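Local atomic coordinates of putative membrane protein COG4129 (Clostridium difficile, PDB entry 3KMI), a protein that is of unknown function but is probably an aromatic acid exporter of the cell membrane, of which this chain is the C-terminal helical domain. Residues A[128-139]-A[158-169]. Sequence-based numbering, arbitrary orientation. Where two conformers were deposited one is given.
Sequences LLEELKRLMISM and FLCLTELKQFLV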
ATOM      1  N   LEU A 128      13.999  10.475  -7.792  1.00  8.16           N
ATOM      2  CA  LEU A 128      13.459  10.296  -6.433  1.00  8.62           C
ATOM      3  C   LEU A 128      13.416   8.798  -6.043  1.00  8.48           C
ATOM      4  O   LEU A 128      13.736   8.421  -4.904  1.00  7.82           O
ATOM      5  CB  LEU A 128      12.079  10.968  -6.320  1.00  7.96           C
ATOM      6  CG  LEU A 128      12.089  12.501  -6.510  1.00  8.87           C
ATOM      7  CD1 LEU A 128      10.677  13.050  -6.521  1.00  7.06           C
ATOM      8  CD2 LEU A 128      12.931  13.160  -5.372  1.00  7.40           C
ATOM      9  N   LEU A 129      13.089   7.947  -7.013  1.00  8.69           N
ATOM     10  CA  LEU A 129      13.126   6.504  -6.766  1.00  9.43           C
ATOM     11  C   LEU A 129      14.550   5.995  -6.445  1.00  9.92           C
ATOM     12  O   LEU A 129      14.716   5.197  -5.517  1.00 10.33           O
ATOM     13  CB  LEU A 129      12.460   5.718  -7.915  1.00  9.55           C
ATOM     14  CG  LEU A 129      10.931   5.827  -8.029  1.00  8.67           C
ATOM     15  CD1 LEU A 129      10.462   5.548  -9.460  1.00 10.65           C
ATOM     16  CD2 LEU A 129      10.237   4.914  -7.018  1.00  7.87           C
ATOM     17  N   GLU A 130      15.556   6.448  -7.204  0.50 10.17           N
ATOM     18  CA  GLU A 130      16.971   6.153  -6.886  0.50 10.53           C
ATOM     19  C   GLU A 130      17.329   6.608  -5.464  0.50 10.84           C
ATOM     20  O   GLU A 130      17.967   5.867  -4.701  0.50 10.32           O
ATOM     21  CB  GLU A 130      17.933   6.835  -7.870  0.50 10.83           C
ATOM     22  CG  GLU A 130      17.928   6.301  -9.295  0.50 10.92           C
ATOM     23  CD  GLU A 130      18.577   7.273 -10.277  0.50 12.85           C
ATOM     24  OE1 GLU A 130      17.865   7.779 -11.178  0.50 13.55           O
ATOM     25  OE2 GLU A 130      19.791   7.557 -10.134  0.50 13.32           O
ATOM     26  N   GLU A 131      16.909   7.828  -5.117  1.00 10.67           N
ATOM     27  CA  GLU A 131      17.215   8.409  -3.795  1.00 10.85           C
ATOM     28  C   GLU A 131      16.572   7.569  -2.711  1.00 10.84           C
ATOM     29  O   GLU A 131      17.194   7.286  -1.680  1.00 11.48           O
ATOM     30  CB  GLU A 131      16.763   9.872  -3.691  1.00 10.82           C
ATOM     31  CG  GLU A 131      17.063  10.549  -2.339  1.00 11.25           C
ATOM     32  CD  GLU A 131      16.733  12.074  -2.318  1.00 15.22           C
ATOM     33  OE1 GLU A 131      16.333  12.628  -3.369  1.00 13.76           O
ATOM     34  OE2 GLU A 131      16.887  12.716  -1.240  1.00 15.38           O
ATOM     35  N   LEU A 132      15.332   7.155  -2.952  1.00 11.51           N
ATOM     36  CA  LEU A 132      14.638   6.240  -2.037  1.00 12.31           C
ATOM     37  C   LEU A 132      15.393   4.912  -1.856  1.00 12.82           C
ATOM     38  O   LEU A 132      15.530   4.414  -0.717  1.00 12.68           O
ATOM     39  CB  LEU A 132      13.181   5.994  -2.499  1.00 11.87           C
ATOM     40  CG  LEU A 132      12.313   5.120  -1.612  1.00 14.61           C
ATOM     41  CD1 LEU A 132      12.371   5.622  -0.168  1.00 15.38           C
ATOM     42  CD2 LEU A 132      10.859   5.198  -2.108  1.00 13.65           C
ATOM     43  N   LYS A 133      15.855   4.335  -2.964  1.00 12.56           N
ATOM     44  CA  LYS A 133      16.592   3.089  -2.868  1.00 14.34           C
ATOM     45  C   LYS A 133      17.867   3.310  -2.031  1.00 14.16           C
ATOM     46  O   LYS A 133      18.241   2.468  -1.210  1.00 14.40           O
ATOM     47  CB  LYS A 133      16.913   2.538  -4.263  1.00 14.99           C
ATOM     48  CG  LYS A 133      17.512   1.130  -4.230  1.00 18.42           C
ATOM     49  CD  LYS A 133      18.079   0.723  -5.575  1.00 22.41           C
ATOM     50  CE  LYS A 133      19.004  -0.516  -5.442  1.00 24.42           C
ATOM     51  NZ  LYS A 133      18.337  -1.520  -4.560  1.00 26.32           N
ATOM     52  N   ARG A 134      18.514   4.462  -2.223  1.00 14.06           N
ATOM     53  CA  ARG A 134      19.680   4.804  -1.427  1.00 13.79           C
ATOM     54  C   ARG A 134      19.376   4.909   0.080  1.00 13.80           C
ATOM     55  O   ARG A 134      20.181   4.461   0.916  1.00 12.95           O
ATOM     56  CB  ARG A 134      20.364   6.060  -1.980  1.00 14.14           C
ATOM     57  CG  ARG A 134      21.104   5.816  -3.308  1.00 15.11           C
ATOM     58  CD  ARG A 134      22.186   6.911  -3.561  1.00 19.39           C
ATOM     59  NE  ARG A 134      21.578   8.243  -3.477  1.00 18.19           N
ATOM     60  CZ  ARG A 134      20.986   8.874  -4.494  1.00 19.30           C
ATOM     61  NH1 ARG A 134      20.945   8.317  -5.701  1.00 21.46           N
ATOM     62  NH2 ARG A 134      20.454  10.076  -4.311  1.00 16.62           N
ATOM     63  N   LEU A 135      18.207   5.449   0.428  1.00 13.31           N
ATOM     64  CA  LEU A 135      17.808   5.564   1.826  1.00 14.06           C
ATOM     65  C   LEU A 135      17.463   4.193   2.438  1.00 15.20           C
ATOM     66  O   LEU A 135      17.726   3.964   3.614  1.00 15.40           O
ATOM     67  CB  LEU A 135      16.621   6.524   1.976  1.00 13.85           C
ATOM     68  CG  LEU A 135      16.154   6.841   3.410  1.00 14.21           C
ATOM     69  CD1 LEU A 135      17.249   7.447   4.256  1.00 14.70           C
ATOM     70  CD2 LEU A 135      14.946   7.783   3.401  1.00 14.21           C
HETATM   71  N   MSE A 136      16.858   3.306   1.642  1.00 16.22           N
HETATM   72  CA  MSE A 136      16.561   1.931   2.078  1.00 17.12           C
HETATM   73  C   MSE A 136      17.877   1.215   2.400  1.00 17.58           C
HETATM   74  O   MSE A 136      18.002   0.584   3.451  1.00 17.35           O
HETATM   75  CB  MSE A 136      15.778   1.129   1.010  1.00 17.22           C
HETATM   76  CG  MSE A 136      14.354   1.626   0.648  1.00 19.97           C
HETATM   77 SE   MSE A 136      13.315   0.333  -0.425  0.40 24.96          SE
HETATM   78  CE  MSE A 136      11.545   1.246  -0.421  1.00 21.49           C
ATOM     79  N   ILE A 137      18.855   1.321   1.497  1.00 17.79           N
ATOM     80  CA  ILE A 137      20.162   0.670   1.707  1.00 18.47           C
ATOM     81  C   ILE A 137      20.853   1.240   2.947  1.00 19.10           C
ATOM     82  O   ILE A 137      21.442   0.493   3.730  1.00 18.75           O
ATOM     83  CB  ILE A 137      21.103   0.774   0.461  1.00 18.73           C
ATOM     84  CG1 ILE A 137      20.525  -0.001  -0.732  1.00 18.82           C
ATOM     85  CG2 ILE A 137      22.557   0.280   0.788  1.00 18.38           C
ATOM     86  CD1 ILE A 137      21.279   0.258  -2.053  1.00 22.18           C
ATOM     87  N   SER A 138      20.748   2.556   3.133  1.00 19.90           N
ATOM     88  CA  SER A 138      21.408   3.243   4.246  1.00 20.76           C
ATOM     89  C   SER A 138      20.761   2.887   5.574  1.00 20.73           C
ATOM     90  O   SER A 138      21.459   2.663   6.557  1.00 20.79           O
ATOM     91  CB  SER A 138      21.425   4.765   4.031  1.00 21.35           C
ATOM     92  OG  SER A 138      21.628   5.477   5.245  1.00 22.48           O
HETATM   93  N   MSE A 139      19.431   2.841   5.612  1.00 20.82           N
HETATM   94  CA  MSE A 139      18.750   2.431   6.838  1.00 21.22           C
HETATM   95  C   MSE A 139      19.088   0.984   7.194  1.00 21.86           C
HETATM   96  O   MSE A 139      19.259   0.660   8.364  1.00 21.74           O
HETATM   97  CB  MSE A 139      17.239   2.598   6.731  1.00 20.85           C
HETATM   98  CG  MSE A 139      16.718   4.002   6.995  1.00 18.84           C
HETATM   99 SE   MSE A 139      14.792   3.931   6.918  0.40 16.94          SE
HETATM  100  CE  MSE A 139      14.593   2.545   8.301  1.00 15.55           C
ATOM    101  N   PHE A 158      11.073   1.914   7.924  0.50  9.77           N
ATOM    102  CA  PHE A 158      11.239   1.128   6.703  0.50 10.30           C
ATOM    103  C   PHE A 158       9.902   0.890   5.977  0.50  9.97           C
ATOM    104  O   PHE A 158       9.857   0.842   4.740  0.50 10.37           O
ATOM    105  CB  PHE A 158      11.937  -0.204   6.987  0.50 10.43           C
ATOM    106  CG  PHE A 158      12.531  -0.834   5.765  0.50 10.60           C
ATOM    107  CD1 PHE A 158      13.773  -0.425   5.295  0.50 10.27           C
ATOM    108  CD2 PHE A 158      11.847  -1.814   5.074  0.50 11.30           C
ATOM    109  CE1 PHE A 158      14.322  -0.983   4.162  0.50 10.94           C
ATOM    110  CE2 PHE A 158      12.389  -2.388   3.938  0.50 12.19           C
ATOM    111  CZ  PHE A 158      13.634  -1.974   3.484  0.50 12.91           C
ATOM    112  N   LEU A 159       8.826   0.746   6.748  1.00  9.22           N
ATOM    113  CA  LEU A 159       7.477   0.604   6.161  1.00  9.67           C
ATOM    114  C   LEU A 159       7.046   1.876   5.434  1.00  9.24           C
ATOM    115  O   LEU A 159       6.300   1.806   4.425  1.00  8.62           O
ATOM    116  CB  LEU A 159       6.428   0.213   7.220  1.00  8.38           C
ATOM    117  CG  LEU A 159       6.520  -1.172   7.875  1.00  8.19           C
ATOM    118  CD1 LEU A 159       5.960  -1.136   9.281  1.00  6.18           C
ATOM    119  CD2 LEU A 159       5.855  -2.209   7.028  1.00  7.02           C
ATOM    120  N   CYS A 160       7.486   3.019   5.965  1.00  9.93           N
ATOM    121  CA  CYS A 160       7.305   4.317   5.259  1.00  9.92           C
ATOM    122  C   CYS A 160       7.935   4.326   3.858  1.00 11.41           C
ATOM    123  O   CYS A 160       7.307   4.778   2.903  1.00 11.66           O
ATOM    124  CB  CYS A 160       7.842   5.452   6.094  1.00  9.81           C
ATOM    125  SG  CYS A 160       6.778   5.780   7.509  1.00 11.21           S
ATOM    126  N   LEU A 161       9.159   3.797   3.741  1.00 11.14           N
ATOM    127  CA  LEU A 161       9.846   3.726   2.447  1.00 11.93           C
ATOM    128  C   LEU A 161       9.079   2.859   1.451  1.00 11.38           C
ATOM    129  O   LEU A 161       9.008   3.186   0.245  1.00 11.74           O
ATOM    130  CB  LEU A 161      11.292   3.209   2.601  1.00 11.52           C
ATOM    131  CG  LEU A 161      12.184   4.041   3.524  1.00 12.01           C
ATOM    132  CD1 LEU A 161      13.610   3.534   3.474  1.00 15.18           C
ATOM    133  CD2 LEU A 161      12.115   5.495   3.125  1.00 13.71           C
ATOM    134  N   THR A 162       8.477   1.777   1.951  1.00 11.08           N
ATOM    135  CA  THR A 162       7.639   0.933   1.105  1.00 10.46           C
ATOM    136  C   THR A 162       6.493   1.724   0.510  1.00  9.31           C
ATOM    137  O   THR A 162       6.245   1.656  -0.694  1.00 10.00           O
ATOM    138  CB  THR A 162       7.120  -0.316   1.859  1.00 10.77           C
ATOM    139  OG1 THR A 162       8.249  -1.121   2.238  1.00 10.86           O
ATOM    140  CG2 THR A 162       6.258  -1.116   0.971  1.00 11.17           C
ATOM    141  N   GLU A 163       5.794   2.468   1.345  1.00  8.56           N
ATOM    142  CA  GLU A 163       4.651   3.275   0.895  1.00  9.61           C
ATOM    143  C   GLU A 163       5.115   4.374  -0.074  1.00  8.61           C
ATOM    144  O   GLU A 163       4.506   4.597  -1.132  1.00  8.85           O
ATOM    145  CB  GLU A 163       3.910   3.893   2.094  1.00  8.61           C
ATOM    146  CG  GLU A 163       3.246   2.848   2.992  1.00 10.23           C
ATOM    147  CD  GLU A 163       2.202   1.986   2.261  1.00 10.26           C
ATOM    148  OE1 GLU A 163       1.430   2.483   1.401  1.00  8.41           O
ATOM    149  OE2 GLU A 163       2.152   0.779   2.559  1.00 14.79           O
ATOM    150  N   LEU A 164       6.242   4.998   0.248  1.00  8.85           N
ATOM    151  CA  LEU A 164       6.774   6.051  -0.593  1.00  9.60           C
ATOM    152  C   LEU A 164       7.172   5.583  -1.986  1.00  9.82           C
ATOM    153  O   LEU A 164       7.094   6.355  -2.932  1.00 11.07           O
ATOM    154  CB  LEU A 164       7.954   6.767   0.090  1.00  9.94           C
ATOM    155  CG  LEU A 164       7.582   7.703   1.241  1.00 10.05           C
ATOM    156  CD1 LEU A 164       8.934   8.215   1.835  1.00 11.07           C
ATOM    157  CD2 LEU A 164       6.745   8.924   0.742  1.00  7.57           C
ATOM    158  N   LYS A 165       7.612   4.343  -2.134  1.00  9.91           N
ATOM    159  CA  LYS A 165       7.969   3.847  -3.461  1.00  9.81           C
ATOM    160  C   LYS A 165       6.723   3.824  -4.337  1.00  9.53           C
ATOM    161  O   LYS A 165       6.747   4.283  -5.472  1.00  9.61           O
ATOM    162  CB  LYS A 165       8.597   2.448  -3.396  1.00  9.10           C
ATOM    163  CG  LYS A 165       9.213   1.990  -4.706  1.00 10.08           C
ATOM    164  CD  LYS A 165       9.868   0.612  -4.531  1.00 11.13           C
ATOM    165  CE  LYS A 165      10.545   0.130  -5.792  1.00 12.09           C
ATOM    166  NZ  LYS A 165      11.258  -1.121  -5.483  1.00 12.29           N
ATOM    167  N   GLN A 166       5.635   3.277  -3.806  1.00 10.24           N
ATOM    168  CA  GLN A 166       4.388   3.250  -4.576  1.00  9.69           C
ATOM    169  C   GLN A 166       3.846   4.652  -4.822  1.00  9.11           C
ATOM    170  O   GLN A 166       3.363   4.912  -5.897  1.00  9.00           O
ATOM    171  CB  GLN A 166       3.318   2.373  -3.948  1.00 10.25           C
ATOM    172  CG  GLN A 166       2.196   2.107  -4.995  1.00 13.70           C
ATOM    173  CD  GLN A 166       2.719   1.452  -6.317  1.00 18.51           C
ATOM    174  OE1 GLN A 166       3.446   0.443  -6.298  1.00 19.95           O
ATOM    175  NE2 GLN A 166       2.318   2.020  -7.456  1.00 20.03           N
ATOM    176  N   PHE A 167       3.952   5.556  -3.838  1.00  9.59           N
ATOM    177  CA  PHE A 167       3.608   6.968  -4.061  1.00  9.02           C
ATOM    178  C   PHE A 167       4.338   7.590  -5.265  1.00  9.85           C
ATOM    179  O   PHE A 167       3.729   8.283  -6.104  1.00  9.58           O
ATOM    180  CB  PHE A 167       3.904   7.800  -2.798  1.00  9.79           C
ATOM    181  CG  PHE A 167       3.411   9.214  -2.890  1.00  9.90           C
ATOM    182  CD1 PHE A 167       2.147   9.543  -2.409  1.00  9.63           C
ATOM    183  CD2 PHE A 167       4.199  10.211  -3.501  1.00  9.12           C
ATOM    184  CE1 PHE A 167       1.674  10.810  -2.487  1.00  8.18           C
ATOM    185  CE2 PHE A 167       3.736  11.490  -3.611  1.00  8.64           C
ATOM    186  CZ  PHE A 167       2.460  11.806  -3.092  1.00  9.01           C
ATOM    187  N   LEU A 168       5.632   7.320  -5.385  1.00  8.78           N
ATOM    188  CA  LEU A 168       6.419   7.902  -6.469  1.00  9.54           C
ATOM    189  C   LEU A 168       6.084   7.252  -7.801  1.00  9.79           C
ATOM    190  O   LEU A 168       6.075   7.929  -8.819  1.00  9.98           O
ATOM    191  CB  LEU A 168       7.936   7.811  -6.199  1.00  8.52           C
ATOM    192  CG  LEU A 168       8.472   8.708  -5.067  1.00  8.33           C
ATOM    193  CD1 LEU A 168       9.881   8.255  -4.598  1.00  4.94           C
ATOM    194  CD2 LEU A 168       8.487  10.223  -5.457  1.00  6.58           C
ATOM    195  N   VAL A 169       5.772   5.956  -7.780  1.00 10.45           N
ATOM    196  CA  VAL A 169       5.381   5.251  -9.003  1.00 11.06           C
ATOM    197  C   VAL A 169       4.077   5.847  -9.503  1.00 10.90           C
ATOM    198  O   VAL A 169       3.907   6.052 -10.726  1.00 10.37           O
ATOM    199  CB  VAL A 169       5.253   3.728  -8.776  1.00 11.56           C
ATOM    200  CG1 VAL A 169       4.551   3.026  -9.967  1.00 12.16           C
ATOM    201  CG2 VAL A 169       6.631   3.129  -8.491  1.00  9.72           C
TER
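Antiparallel knobs-into-holes packing joins Leu132 and Met136 of helix 124-140 to Leu161 of helix 148-176, the last two helices of this all-helical, putative exporter domain. The axes of segments 128-139 and 158-169 come within 10.2 Å, their N-to-C directions 170° apart. Leu132 fits among Leu161, Leu164, Lys165 and Leu168. With its CG anti to the backbone N (chi1 -177°), it sends CD2 to the backbone of the other helix, 3.4 Å from Lys165 N, while CD1 presses against Leu161 CD2 at a tight 3.3 Å. Leu161 is the answering knob, held by Leu132, Leu135, Met136 and Met139; its CD1 lies 3.7 Å from Met139 SE. Further along, Leu168 puts CD2 3.7 Å from Leu128 CD1 and lays CB against Leu129 CD2; Phe120 touches both Leu128 and Leu168. Toward the second subunit, Thr162 hydrogen-bonds through OG1 to Tyr94 OH of that subunit. The contact is made of carbon and selenium packing, with no hydrogen bond between the two segments. Met136, a selenomethionine, is a knob among Phe158, Leu161, Thr162 and Lys165; its chain, extended beyond CG, carries the methyl CE to 3.3 Å from Leu161 O.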